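PDB 4JZA: uncharacterized protein, which probably removes the 3-phosphate from phosphatidylinositol 3-phosphate, acting as a Legionella phosphoinositide phosphatase on lipids of the kind found in host membranes. Local coordinates for residues A136-G141 with D333-L338; P169-L174 with T344-A349; H466-A471 with E623-E628. All coordinates share one frame; numbering follows the deposited sequence.

Contact 1. Residues A136-G141 with D333-L338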
loop_
_atom_site.group_PDB
_atom_site.type_symbol
_atom_site.label_atom_id
_atom_site.label_comp_id
_atom_site.label_asym_id
_atom_site.label_seq_id
_atom_site.Cartn_x
_atom_site.Cartn_y
_atom_site.Cartn_z
ATOM N N ALA A 136 -8.528 -5.261 0.518
ATOM C CA ALA A 136 -9.221 -6.113 1.522
ATOM C C ALA A 136 -9.617 -5.334 2.762
ATOM O O ALA A 136 -10.706 -5.561 3.324
ATOM C CB ALA A 136 -8.387 -7.323 1.984
ATOM N N LEU A 137 -8.716 -4.433 3.187
ATOM C CA LEU A 137 -8.961 -3.601 4.364
ATOM C C LEU A 137 -10.051 -2.529 4.140
ATOM O O LEU A 137 -10.838 -2.264 5.059
ATOM C CB LEU A 137 -7.675 -2.933 4.842
ATOM C CG LEU A 137 -6.619 -3.870 5.404
ATOM C CD1 LEU A 137 -5.305 -3.103 5.553
ATOM C CD2 LEU A 137 -7.032 -4.520 6.730
HETATM N N MSE A 138 -10.069 -1.903 2.957
HETATM C CA MSE A 138 -11.100 -0.940 2.634
HETATM C C MSE A 138 -12.459 -1.587 2.763
HETATM O O MSE A 138 -13.376 -1.067 3.412
HETATM C CB MSE A 138 -10.871 -0.502 1.213
HETATM C CG MSE A 138 -11.706 0.707 0.926
HETATM SE SE MSE A 138 -11.358 1.395 -0.859
HETATM C CE MSE A 138 -12.156 -0.017 -1.996
ATOM N N GLY A 139 -12.583 -2.771 2.177
ATOM C CA GLY A 139 -13.841 -3.524 2.161
ATOM C C GLY A 139 -14.351 -3.842 3.554
ATOM O O GLY A 139 -15.536 -3.809 3.790
ATOM N N GLU A 140 -13.435 -4.088 4.474
ATOM C CA GLU A 140 -13.744 -4.574 5.791
ATOM C C GLU A 140 -14.183 -3.420 6.685
ATOM O O GLU A 140 -14.912 -3.638 7.628
ATOM C CB GLU A 140 -12.491 -5.209 6.397
ATOM C CG GLU A 140 -12.683 -6.527 7.142
ATOM C CD GLU A 140 -11.361 -7.082 7.738
ATOM O OE1 GLU A 140 -10.614 -6.331 8.418
ATOM O OE2 GLU A 140 -11.043 -8.283 7.536
ATOM N N GLY A 141 -13.745 -2.192 6.407
ATOM C CA GLY A 141 -14.023 -1.076 7.311
ATOM C C GLY A 141 -13.043 -0.959 8.475
ATOM O O GLY A 141 -12.176 -1.788 8.635
ATOM N N ASP A 333 -20.507 1.623 1.326
ATOM C CA ASP A 333 -19.927 0.552 2.120
ATOM C C ASP A 333 -18.685 -0.099 1.530
ATOM O O ASP A 333 -18.022 -0.901 2.191
ATOM C CB ASP A 333 -20.986 -0.503 2.368
ATOM C CG ASP A 333 -22.139 0.032 3.183
ATOM O OD1 ASP A 333 -22.007 1.107 3.797
ATOM O OD2 ASP A 333 -23.186 -0.622 3.192
ATOM N N ALA A 334 -18.382 0.203 0.280
ATOM C CA ALA A 334 -17.162 -0.269 -0.309
ATOM C C ALA A 334 -15.992 0.674 0.013
ATOM O O ALA A 334 -14.841 0.341 -0.258
ATOM C CB ALA A 334 -17.329 -0.345 -1.810
ATOM N N VAL A 335 -16.263 1.877 0.503
ATOM C CA VAL A 335 -15.199 2.847 0.651
ATOM C C VAL A 335 -15.286 3.593 1.983
ATOM O O VAL A 335 -15.093 4.820 2.035
ATOM C CB VAL A 335 -15.165 3.827 -0.532
ATOM C CG1 VAL A 335 -14.698 3.120 -1.814
ATOM C CG2 VAL A 335 -16.509 4.449 -0.731
ATOM N N SER A 336 -15.548 2.842 3.065
ATOM C CA SER A 336 -15.785 3.467 4.342
ATOM C C SER A 336 -14.532 3.960 5.026
ATOM O O SER A 336 -14.617 4.731 5.975
ATOM C CB SER A 336 -16.553 2.543 5.270
ATOM O OG SER A 336 -15.734 1.526 5.777
ATOM N N PHE A 337 -13.379 3.526 4.529
ATOM C CA PHE A 337 -12.073 3.706 5.179
ATOM C C PHE A 337 -11.009 3.311 4.189
ATOM O O PHE A 337 -11.158 2.323 3.519
ATOM C CB PHE A 337 -11.967 2.749 6.354
ATOM C CG PHE A 337 -10.556 2.383 6.732
ATOM C CD1 PHE A 337 -9.633 3.362 7.042
ATOM C CD2 PHE A 337 -10.152 1.042 6.810
ATOM C CE1 PHE A 337 -8.348 3.050 7.445
ATOM C CE2 PHE A 337 -8.863 0.719 7.213
ATOM C CZ PHE A 337 -7.964 1.724 7.532
ATOM N N LEU A 338 -9.940 4.066 4.113
ATOM C CA LEU A 338 -8.816 3.753 3.235
ATOM C C LEU A 338 -7.530 3.698 4.076
ATOM O O LEU A 338 -7.215 4.621 4.777
ATOM C CB LEU A 338 -8.665 4.843 2.153
ATOM C CG LEU A 338 -9.449 4.565 0.894
ATOM C CD1 LEU A 338 -10.907 4.807 1.092
ATOM C CD2 LEU A 338 -8.943 5.430 -0.249
HETATM O O HOH W 1 -15.785 0.137 3.523
#

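Contact 2. Residues P169-L174 with T344-A349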
loop_
_atom_site.group_PDB
_atom_site.type_symbol
_atom_site.label_atom_id
_atom_site.label_comp_id
_atom_site.label_asym_id
_atom_site.label_seq_id
_atom_site.Cartn_x
_atom_site.Cartn_y
_atom_site.Cartn_z
ATOM N N PRO A 169 -14.842 8.717 4.484
ATOM C CA PRO A 169 -14.102 9.615 3.621
ATOM C C PRO A 169 -14.759 9.895 2.286
ATOM O O PRO A 169 -14.250 10.723 1.530
ATOM C CB PRO A 169 -12.834 8.853 3.391
ATOM C CG PRO A 169 -13.263 7.420 3.417
ATOM C CD PRO A 169 -14.296 7.348 4.448
ATOM N N TYR A 170 -15.843 9.181 1.965
ATOM C CA TYR A 170 -16.561 9.397 0.696
ATOM C C TYR A 170 -17.332 10.715 0.662
ATOM O O TYR A 170 -17.652 11.271 1.685
ATOM C CB TYR A 170 -17.506 8.241 0.385
ATOM C CG TYR A 170 -18.386 7.846 1.528
ATOM C CD1 TYR A 170 -19.509 8.560 1.831
ATOM C CD2 TYR A 170 -18.096 6.720 2.277
ATOM C CE1 TYR A 170 -20.332 8.182 2.890
ATOM C CE2 TYR A 170 -18.887 6.340 3.331
ATOM C CZ TYR A 170 -20.007 7.076 3.635
ATOM O OH TYR A 170 -20.782 6.690 4.685
ATOM N N TYR A 171 -17.599 11.191 -0.544
ATOM C CA TYR A 171 -18.378 12.378 -0.805
ATOM C C TYR A 171 -19.252 12.078 -2.033
ATOM O O TYR A 171 -18.956 11.154 -2.812
ATOM C CB TYR A 171 -17.454 13.576 -1.033
ATOM C CG TYR A 171 -16.362 13.358 -2.035
ATOM C CD1 TYR A 171 -15.204 12.711 -1.672
ATOM C CD2 TYR A 171 -16.475 13.791 -3.372
ATOM C CE1 TYR A 171 -14.186 12.495 -2.579
ATOM C CE2 TYR A 171 -15.433 13.560 -4.291
ATOM C CZ TYR A 171 -14.300 12.914 -3.868
ATOM O OH TYR A 171 -13.243 12.645 -4.691
ATOM N N ASP A 172 -20.334 12.830 -2.193
ATOM C CA ASP A 172 -21.390 12.489 -3.171
ATOM C C ASP A 172 -20.888 12.268 -4.612
ATOM O O ASP A 172 -21.269 11.282 -5.272
ATOM C CB ASP A 172 -22.465 13.578 -3.186
ATOM C CG ASP A 172 -23.334 13.572 -1.930
ATOM O OD1 ASP A 172 -23.226 12.646 -1.087
ATOM O OD2 ASP A 172 -24.128 14.534 -1.793
ATOM N N GLN A 173 -20.034 13.171 -5.095
ATOM C CA GLN A 173 -19.481 13.018 -6.422
ATOM C C GLN A 173 -18.882 11.624 -6.605
ATOM O O GLN A 173 -19.182 10.922 -7.562
ATOM C CB GLN A 173 -18.473 14.119 -6.761
ATOM C CG GLN A 173 -18.021 13.925 -8.185
ATOM C CD GLN A 173 -17.137 15.009 -8.789
ATOM O OE1 GLN A 173 -17.091 15.135 -9.931
ATOM N NE2 GLN A 173 -16.394 15.675 -8.079
ATOM N N LEU A 174 -18.055 11.204 -5.668
ATOM C CA LEU A 174 -17.382 9.936 -5.796
ATOM C C LEU A 174 -18.385 8.818 -5.759
ATOM O O LEU A 174 -18.246 7.829 -6.476
ATOM C CB LEU A 174 -16.351 9.721 -4.682
ATOM C CG LEU A 174 -15.568 8.393 -4.838
ATOM C CD1 LEU A 174 -14.373 8.601 -5.742
ATOM C CD2 LEU A 174 -15.107 7.843 -3.509
ATOM N N THR A 344 -4.464 5.860 -4.362
ATOM C CA THR A 344 -4.838 5.797 -5.760
ATOM C C THR A 344 -6.303 6.209 -6.040
ATOM O O THR A 344 -6.699 6.358 -7.201
ATOM C CB THR A 344 -4.626 4.381 -6.304
ATOM O OG1 THR A 344 -5.299 3.435 -5.485
ATOM C CG2 THR A 344 -3.190 4.044 -6.321
ATOM N N LEU A 345 -7.098 6.405 -4.982
ATOM C CA LEU A 345 -8.479 6.829 -5.130
ATOM C C LEU A 345 -8.614 8.204 -4.479
ATOM O O LEU A 345 -7.962 8.515 -3.479
ATOM C CB LEU A 345 -9.398 5.831 -4.457
ATOM C CG LEU A 345 -9.284 4.361 -4.901
ATOM C CD1 LEU A 345 -10.145 3.480 -3.995
ATOM C CD2 LEU A 345 -9.764 4.183 -6.324
ATOM N N PRO A 346 -9.462 9.061 -5.052
ATOM C CA PRO A 346 -9.479 10.458 -4.656
ATOM C C PRO A 346 -10.366 10.745 -3.457
ATOM O O PRO A 346 -11.277 11.528 -3.533
ATOM C CB PRO A 346 -9.994 11.154 -5.918
ATOM C CG PRO A 346 -10.886 10.159 -6.549
ATOM C CD PRO A 346 -10.343 8.802 -6.206
ATOM N N LEU A 347 -10.065 10.101 -2.360
ATOM C CA LEU A 347 -10.681 10.408 -1.083
ATOM C C LEU A 347 -9.697 10.099 0.015
ATOM O O LEU A 347 -8.809 9.310 -0.153
ATOM C CB LEU A 347 -11.960 9.610 -0.883
ATOM C CG LEU A 347 -11.887 8.107 -0.626
ATOM C CD1 LEU A 347 -13.277 7.603 -0.278
ATOM C CD2 LEU A 347 -11.354 7.403 -1.851
ATOM N N PRO A 348 -9.826 10.740 1.140
ATOM C CA PRO A 348 -8.755 10.732 2.164
ATOM C C PRO A 348 -8.526 9.444 2.898
ATOM O O PRO A 348 -9.477 8.701 3.240
ATOM C CB PRO A 348 -9.246 11.727 3.212
ATOM C CG PRO A 348 -10.373 12.452 2.584
ATOM C CD PRO A 348 -10.955 11.596 1.529
ATOM N N ALA A 349 -7.260 9.236 3.209
ATOM C CA ALA A 349 -6.847 7.999 3.811
ATOM C C ALA A 349 -6.557 8.251 5.225
ATOM O O ALA A 349 -6.169 9.363 5.599
ATOM C CB ALA A 349 -5.612 7.445 3.138
#

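Contact 3. Residues H466-A471 with E623-E628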
loop_
_atom_site.group_PDB
_atom_site.type_symbol
_atom_site.label_atom_id
_atom_site.label_comp_id
_atom_site.label_asym_id
_atom_site.label_seq_id
_atom_site.Cartn_x
_atom_site.Cartn_y
_atom_site.Cartn_z
ATOM N N HIS A 466 6.120 21.892 9.156
ATOM C CA HIS A 466 7.244 21.736 10.067
ATOM C C HIS A 466 8.158 20.652 9.639
ATOM O O HIS A 466 7.925 19.466 9.908
ATOM C CB HIS A 466 6.764 21.484 11.464
ATOM C CG HIS A 466 5.967 22.622 11.995
ATOM N ND1 HIS A 466 6.523 23.857 12.226
ATOM C CD2 HIS A 466 4.652 22.733 12.257
ATOM C CE1 HIS A 466 5.581 24.671 12.652
ATOM N NE2 HIS A 466 4.437 24.009 12.686
ATOM N N PRO A 467 9.208 21.055 8.932
ATOM C CA PRO A 467 10.142 20.084 8.456
ATOM C C PRO A 467 11.005 19.739 9.616
ATOM O O PRO A 467 11.107 20.522 10.532
ATOM C CB PRO A 467 10.909 20.842 7.371
ATOM C CG PRO A 467 10.796 22.275 7.735
ATOM C CD PRO A 467 9.477 22.404 8.410
ATOM N N TYR A 468 11.573 18.549 9.597
ATOM C CA TYR A 468 12.589 18.149 10.578
ATOM C C TYR A 468 13.362 16.963 9.939
ATOM O O TYR A 468 12.973 15.799 10.044
ATOM C CB TYR A 468 12.003 17.817 11.969
ATOM C CG TYR A 468 13.093 17.536 12.968
ATOM C CD1 TYR A 468 14.056 18.493 13.231
ATOM C CD2 TYR A 468 13.201 16.312 13.615
ATOM C CE1 TYR A 468 15.094 18.256 14.111
ATOM C CE2 TYR A 468 14.241 16.059 14.508
ATOM C CZ TYR A 468 15.180 17.040 14.743
ATOM O OH TYR A 468 16.220 16.873 15.596
ATOM N N ASN A 469 14.439 17.298 9.239
ATOM C CA ASN A 469 15.149 16.345 8.409
ATOM C C ASN A 469 16.673 16.648 8.350
ATOM O O ASN A 469 17.113 17.784 8.587
ATOM C CB ASN A 469 14.518 16.356 7.019
ATOM C CG ASN A 469 14.980 15.188 6.165
ATOM O OD1 ASN A 469 15.197 14.057 6.666
ATOM N ND2 ASN A 469 15.195 15.464 4.860
HETATM N N MSE A 470 17.470 15.619 8.076
HETATM C CA MSE A 470 18.922 15.739 8.005
HETATM C C MSE A 470 19.379 15.328 6.642
HETATM O O MSE A 470 19.039 14.237 6.180
HETATM C CB MSE A 470 19.516 14.785 9.040
HETATM C CG MSE A 470 21.043 14.834 9.110
HETATM SE SE MSE A 470 21.669 16.612 9.706
HETATM C CE MSE A 470 21.815 16.164 11.630
ATOM N N ALA A 471 20.136 16.191 5.971
ATOM C CA ALA A 471 20.865 15.793 4.755
ATOM C C ALA A 471 22.342 16.139 4.607
ATOM O O ALA A 471 23.206 15.319 4.874
ATOM C CB ALA A 471 20.189 16.360 3.514
ATOM N N GLU A 623 13.225 7.778 17.616
ATOM C CA GLU A 623 14.453 8.363 18.158
ATOM C C GLU A 623 14.906 9.574 17.331
ATOM O O GLU A 623 15.684 10.393 17.809
ATOM C CB GLU A 623 15.584 7.324 18.275
ATOM C CG GLU A 623 15.475 6.431 19.507
ATOM C CD GLU A 623 16.370 5.186 19.484
ATOM O OE1 GLU A 623 16.728 4.717 18.396
ATOM O OE2 GLU A 623 16.690 4.633 20.561
ATOM N N TRP A 624 14.403 9.742 16.119
ATOM C CA TRP A 624 14.716 10.972 15.419
ATOM C C TRP A 624 13.811 12.110 15.840
ATOM O O TRP A 624 14.286 13.211 15.988
ATOM C CB TRP A 624 14.620 10.805 13.918
ATOM C CG TRP A 624 14.842 12.057 13.201
ATOM C CD1 TRP A 624 13.985 12.673 12.371
ATOM C CD2 TRP A 624 16.013 12.868 13.249
ATOM N NE1 TRP A 624 14.540 13.832 11.880
ATOM C CE2 TRP A 624 15.791 13.964 12.402
ATOM C CE3 TRP A 624 17.240 12.761 13.914
ATOM C CZ2 TRP A 624 16.721 14.955 12.221
ATOM C CZ3 TRP A 624 18.161 13.732 13.733
ATOM C CH2 TRP A 624 17.897 14.838 12.905
ATOM N N TYR A 625 12.517 11.826 16.011
ATOM C CA TYR A 625 11.460 12.849 16.222
ATOM C C TYR A 625 11.261 13.231 17.703
ATOM O O TYR A 625 10.687 14.322 18.025
ATOM C CB TYR A 625 10.120 12.361 15.630
ATOM C CG TYR A 625 10.168 12.218 14.147
ATOM C CD1 TYR A 625 10.428 13.319 13.348
ATOM C CD2 TYR A 625 9.997 10.975 13.510
ATOM C CE1 TYR A 625 10.524 13.211 11.973
ATOM C CE2 TYR A 625 10.057 10.855 12.114
ATOM C CZ TYR A 625 10.338 11.993 11.344
ATOM O OH TYR A 625 10.431 11.983 9.953
ATOM N N LEU A 626 11.681 12.328 18.599
ATOM C CA LEU A 626 11.501 12.537 20.027
ATOM C C LEU A 626 12.736 13.183 20.529
ATOM O O LEU A 626 13.810 12.900 20.061
ATOM C CB LEU A 626 11.296 11.218 20.773
ATOM C CG LEU A 626 9.974 10.452 20.596
ATOM C CD1 LEU A 626 10.027 9.086 21.270
ATOM C CD2 LEU A 626 8.820 11.254 21.167
ATOM N N PRO A 627 12.602 14.053 21.495
ATOM C CA PRO A 627 13.697 14.611 22.280
ATOM C C PRO A 627 14.440 13.549 23.094
ATOM O O PRO A 627 13.846 12.563 23.505
ATOM C CB PRO A 627 12.964 15.554 23.231
ATOM C CG PRO A 627 11.735 15.990 22.480
ATOM C CD PRO A 627 11.338 14.795 21.676
ATOM N N GLU A 628 15.718 13.761 23.370
ATOM C CA GLU A 628 16.512 12.730 24.019
ATOM C C GLU A 628 15.939 12.243 25.355
ATOM O O GLU A 628 15.937 11.045 25.616
ATOM C CB GLU A 628 17.999 13.132 24.142
ATOM C CG GLU A 628 18.883 12.485 23.081
ATOM C CD GLU A 628 18.737 10.956 23.104
ATOM O OE1 GLU A 628 19.091 10.370 24.175
ATOM O OE2 GLU A 628 18.227 10.353 22.089
HETATM O O HOH W 2 16.618 14.558 16.614
#

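Contact 1. Residues A136-G141 with D333-L338
A single water gives this buried contact its polar centre. It is gripped by four bonds: it donates to Met138 O at 2.7 Å and to Asp333 O, and it accepts from the backbone N of Ser336 and, at 2.6 Å, from Ser336 OG. Ser336 OG lies between its own backbone N and carbonyl carbon (chi1 75°), so the hydroxyl and the amide of one residue converge on the same water. A serine suits the place because its side chain is short enough to turn back in this way.

Met138, a selenomethionine in the crystal, carries the apolar part. It runs out fully extended through chi2, with CG anti to the backbone N, and bends only at chi3, where CE turns to lie 3.2 Å from Ala334 O. Its SE rests alongside Val335 CG1 at 3.9 Å and against Leu338 CD1 at 4.0 Å. An unbranched, flexible chain can follow such a bent path. Helix 315-325 adds Val324 to the same packing.

Weaker contacts involve backbone carbonyls. Met138 CA makes a C-H...O contact with Phe337 O at 3.4 Å. Phe337 in turn presents the edge of its ring, near the ring plane, to Leu137 O, 3.8 Å from CD2.

At the end of helix 122-140 the chain leaves helical geometry at Gly141, whose phi is positive (84°). At these backbone angles a CB would jam against the preceding carbonyl O, which accounts for the glycine. Gly141 CA packs on Ser336 OG.

The polar link between the helix end and the loop 333-338 thus runs through a bridging water, while selenium and methyl groups supply direct apolar cohesion; a backbone carbonyl from each segment accepts from the water they share.

Contact 2. Residues P169-L174 with T344-A349
Leu347 packs among Pro169, Tyr171 and Leu174 from the loop 344-349. Its CB sits 3.5 Å from Pro169 O and also meets the edge of the Tyr171 ring at CE1. CG, held between the backbone N and the carbonyl carbon (chi1 71°), passes beside Pro169 CB. At the tip, CD1 is shared by Pro169 CG and Leu174 CD2, each 3.7 Å away, while CD2 comes within 4.1 Å of the same Leu174 CD2. A branched leucine end can thus serve a proline ring and a helix side chain together.

Beside it, Tyr171, the N-cap residue of helix 172-183, donates its OH to Pro346 O at 2.5 Å. The hydroxyl lies in the carbonyl plane, with a C=O...O angle of 154°. Leu174 CB lies over one face of the Tyr171 ring, toward its rim. Pro346 centres an inverse gamma turn, and its CG touches Leu174 CD1 at 3.9 Å.

Tyr171 OH is also hydrogen-bonded to Arg393, whose charge probably polarises the phenol and strengthens its donation; one hydroxyl therefore ties the loop, the helix start and a second helix, 388-402, into a single polar node at the border of an apolar cluster.

Contact 3. Residues H466-A471 with E623-E628
Tyr468 lays its CE2 edge over one face of the Trp624 indole, joining the segment that carries the short strand 469-470 to the end of helix 622-625 in this mixed alpha/beta fold. The planes are near parallel, 14° apart, but slid: the centroids of the Tyr468 ring and the five-membered Trp624 ring are 4.5 Å apart, so the rings barely overlap. Tyr468 CE2 lies 3.4 Å from Trp624 CE2, while Trp624 CZ2 sits toward the rim of the phenol. In both residues CG is anti to the backbone N, which carries the rings out to meet.

The pair is locked by a nearly linear bond. Trp624 NE1 donates to Tyr468 O at 3.1 Å with an N-H...O angle of 174°; the oxygen lies in the indole plane, whereas the donor stands well above the carbonyl plane. Tryptophan suits the site because it offers a broad face and an N-H at its edge together.

Around this pair, Tyr625 CD1 meets the edge of the Tyr468 ring, 4.1 Å from CD2, and Met470 CB touches Trp624 CH2 at 4.2 Å. Leu474, on the partner strand 474-475, touches both side chains of the pair. Tyr468 and Tyr625 also touch Arg556, the arginine of a CX5R sequence of the kind that forms the phosphate-binding P-loop in cysteine phosphatases, so the aromatic cluster probably borders the active site.

A water closes the far end, bonded to Tyr468 OH at 2.6 Å and donating to Trp624 O at 2.8 Å.

Contacts 1 and 2 form one continuous region: their centres are 12 Å apart, Ser336 O lies 3.0 Å from Pro169 CD, and Leu338 CD2 packs on Leu347 CD2 at 3.5 Å. Their segments alternate along the chain, and both use the loop between helix 315-325 and strand 352-359. Both lie where the chain returns from a long, largely helical excursion that separates the adjacent antiparallel strands 159-166 and 352-359. Contact 3 stands apart, its centre 33 Å from that of contact 1 and 32 Å from that of contact 2, with nearest atoms about 20 and 17 Å away. Contact 3 touches Arg556 of the probable P-loop.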